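Local coordinates for protein AxyAgu115A (Amphibacillus xylanus NBRC 15112, PDB 6NPS) that probably hydrolyses glycosidic bonds as a GH115 alpha-glucuronidase, releasing glucuronic acid side groups from xylans such as arabinoglucuronoxylan, at residues V533-T538 and G959-Y964. The protein carries 3 engineered substitutions. Sequence-based numbering, arbitrary orientation.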
loop_
_atom_site.group_PDB
_atom_site.type_symbol
_atom_site.label_atom_id
_atom_site.label_comp_id
_atom_site.label_asym_id
_atom_site.label_seq_id
_atom_site.Cartn_x
_atom_site.Cartn_y
_atom_site.Cartn_z
ATOM N N VAL A 533 1.900 -8.157 13.284
ATOM C CA VAL A 533 1.537 -8.224 14.708
ATOM C C VAL A 533 0.681 -9.445 15.103
ATOM O O VAL A 533 0.815 -9.947 16.227
ATOM C CB VAL A 533 0.820 -6.930 15.186
ATOM C CG1 VAL A 533 1.738 -5.698 15.130
ATOM C CG2 VAL A 533 -0.504 -6.657 14.438
ATOM N N ASN A 534 -0.216 -9.926 14.231
ATOM C CA ASN A 534 -1.256 -10.865 14.684
ATOM C C ASN A 534 -0.663 -12.179 15.173
ATOM O O ASN A 534 0.249 -12.729 14.540
ATOM C CB ASN A 534 -2.237 -11.157 13.549
ATOM C CG ASN A 534 -3.159 -10.001 13.264
ATOM O OD1 ASN A 534 -3.448 -9.172 14.153
ATOM N ND2 ASN A 534 -3.671 -9.956 12.057
ATOM N N TYR A 535 -1.174 -12.659 16.328
ATOM C CA TYR A 535 -0.819 -13.909 17.016
ATOM C C TYR A 535 0.649 -13.959 17.405
ATOM O O TYR A 535 1.172 -15.030 17.669
ATOM C CB TYR A 535 -1.194 -15.171 16.182
ATOM C CG TYR A 535 -2.608 -15.127 15.651
ATOM C CD1 TYR A 535 -3.708 -15.299 16.507
ATOM C CD2 TYR A 535 -2.857 -14.869 14.313
ATOM C CE1 TYR A 535 -5.035 -15.223 16.022
ATOM C CE2 TYR A 535 -4.143 -14.812 13.821
ATOM C CZ TYR A 535 -5.222 -14.981 14.675
ATOM O OH TYR A 535 -6.491 -14.914 14.157
ATOM N N HIS A 536 1.364 -12.832 17.395
ATOM C CA HIS A 536 2.803 -12.825 17.698
ATOM C C HIS A 536 3.613 -13.662 16.703
ATOM O O HIS A 536 4.716 -14.113 17.049
ATOM C CB HIS A 536 3.122 -13.332 19.118
ATOM C CG HIS A 536 2.288 -12.702 20.200
ATOM N ND1 HIS A 536 2.638 -11.516 20.809
ATOM C CD2 HIS A 536 1.137 -13.111 20.796
ATOM C CE1 HIS A 536 1.729 -11.213 21.725
ATOM N NE2 HIS A 536 0.808 -12.165 21.739
ATOM N N GLU A 537 3.117 -13.905 15.489
ATOM C CA GLU A 537 3.860 -14.831 14.622
ATOM C C GLU A 537 5.185 -14.222 14.183
ATOM O O GLU A 537 6.212 -14.913 14.198
ATOM C CB GLU A 537 3.006 -15.337 13.432
ATOM C CG GLU A 537 2.591 -14.355 12.308
ATOM C CD GLU A 537 1.768 -15.025 11.157
ATOM O OE1 GLU A 537 1.303 -16.201 11.319
ATOM O OE2 GLU A 537 1.557 -14.367 10.104
ATOM N N THR A 538 5.208 -12.920 13.857
ATOM C CA THR A 538 6.468 -12.293 13.481
ATOM C C THR A 538 7.463 -12.282 14.627
ATOM O O THR A 538 8.623 -12.664 14.457
ATOM C CB THR A 538 6.212 -10.875 12.961
ATOM O OG1 THR A 538 5.739 -10.971 11.613
ATOM C CG2 THR A 538 7.480 -10.014 12.934
ATOM N N GLY A 959 -2.036 -19.173 10.521
ATOM C CA GLY A 959 -3.286 -19.441 11.191
ATOM C C GLY A 959 -3.184 -19.086 12.662
ATOM O O GLY A 959 -2.088 -18.831 13.177
ATOM N N PRO A 960 -4.327 -19.083 13.368
ATOM C CA PRO A 960 -4.334 -18.684 14.780
ATOM C C PRO A 960 -3.589 -19.701 15.606
ATOM O O PRO A 960 -3.646 -20.893 15.324
ATOM C CB PRO A 960 -5.822 -18.677 15.154
ATOM C CG PRO A 960 -6.567 -18.921 13.888
ATOM C CD PRO A 960 -5.653 -19.524 12.911
ATOM N N ASN A 961 -2.905 -19.238 16.642
ATOM C CA ASN A 961 -2.187 -20.221 17.435
ATOM C C ASN A 961 -3.185 -21.078 18.223
ATOM O O ASN A 961 -4.350 -20.728 18.375
ATOM C CB ASN A 961 -1.171 -19.539 18.336
ATOM C CG ASN A 961 -1.789 -18.489 19.194
ATOM O OD1 ASN A 961 -2.160 -17.421 18.711
ATOM N ND2 ASN A 961 -1.915 -18.778 20.491
ATOM N N GLU A 962 -2.734 -22.249 18.669
ATOM C CA GLU A 962 -3.629 -23.216 19.302
ATOM C C GLU A 962 -4.318 -22.604 20.526
ATOM O O GLU A 962 -3.695 -21.903 21.322
ATOM C CB GLU A 962 -2.839 -24.454 19.701
ATOM C CG GLU A 962 -3.668 -25.605 20.316
ATOM C CD GLU A 962 -2.862 -26.902 20.459
ATOM O OE1 GLU A 962 -1.762 -26.856 21.046
ATOM O OE2 GLU A 962 -3.304 -27.965 19.954
ATOM N N THR A 963 -5.606 -22.891 20.690
ATOM C CA THR A 963 -6.354 -22.358 21.821
ATOM C C THR A 963 -6.373 -23.372 22.959
ATOM O O THR A 963 -5.799 -24.457 22.873
ATOM C CB THR A 963 -7.767 -21.971 21.389
ATOM O OG1 THR A 963 -8.378 -23.084 20.707
ATOM C CG2 THR A 963 -7.730 -20.744 20.442
ATOM N N TYR A 964 -7.058 -23.030 24.038
ATOM C CA TYR A 964 -6.933 -23.795 25.268
ATOM C C TYR A 964 -7.605 -25.169 25.166
ATOM O O TYR A 964 -8.715 -25.298 24.631
ATOM C CB TYR A 964 -7.556 -23.005 26.423
ATOM C CG TYR A 964 -7.644 -23.792 27.712
ATOM C CD1 TYR A 964 -6.548 -23.883 28.566
ATOM C CD2 TYR A 964 -8.827 -24.411 28.105
ATOM C CE1 TYR A 964 -6.620 -24.612 29.774
ATOM C CE2 TYR A 964 -8.898 -25.136 29.288
ATOM C CZ TYR A 964 -7.794 -25.215 30.121
ATOM O OH TYR A 964 -7.873 -25.927 31.309
HETATM O O HOH W 1 -0.080 -17.123 13.516
#
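E537 OE1, in the first turn of helix 537-558, is gripped by a water that ties it to G959 and by the backbone N-H of L958. The water donates one hydrogen bond to OE1 of E537 (2.8 Å) and another to the carbonyl O of G959 (2.7 Å), bridging the helix start to the C-terminal loop. OE2 takes the N-H groups of Y957 and H531. A glutamate suits this buried place because its two oxygens meet four donors, the water and three main-chain N-H groups. Glycine suits position 959 because the backbone there would press a side chain on the preceding carbonyl O.

Beside the water bridge, Y535 lies against P960 in a CH-pi contact: P960 CA sits 3.7 Å from the ring centroid, only 8° off the normal. P960 CB touches ring atom CE1 of Y535 at 3.6 Å, so the compact proline offers two carbons to the aromatic ring. With CG anti to its own carbonyl carbon (chi1 -49°), Y535 lays its ring face over P960 CA, and its OH bonds to the carbonyl O of A954. N961 OD1 comes within 3.4 Å of Y535 CD1, the amide plane turned 66° from the ring. An alanine at Y535 is likely to leave P960 without its aromatic platform and the A954 carbonyl without its hydroxyl partner. The loop following strand 940-948 is thus held to the helix start by CH-pi packing, a water bridge and a buried carboxylate bonded to Y957 and L958, which these N-H donors would probably help keep ionised.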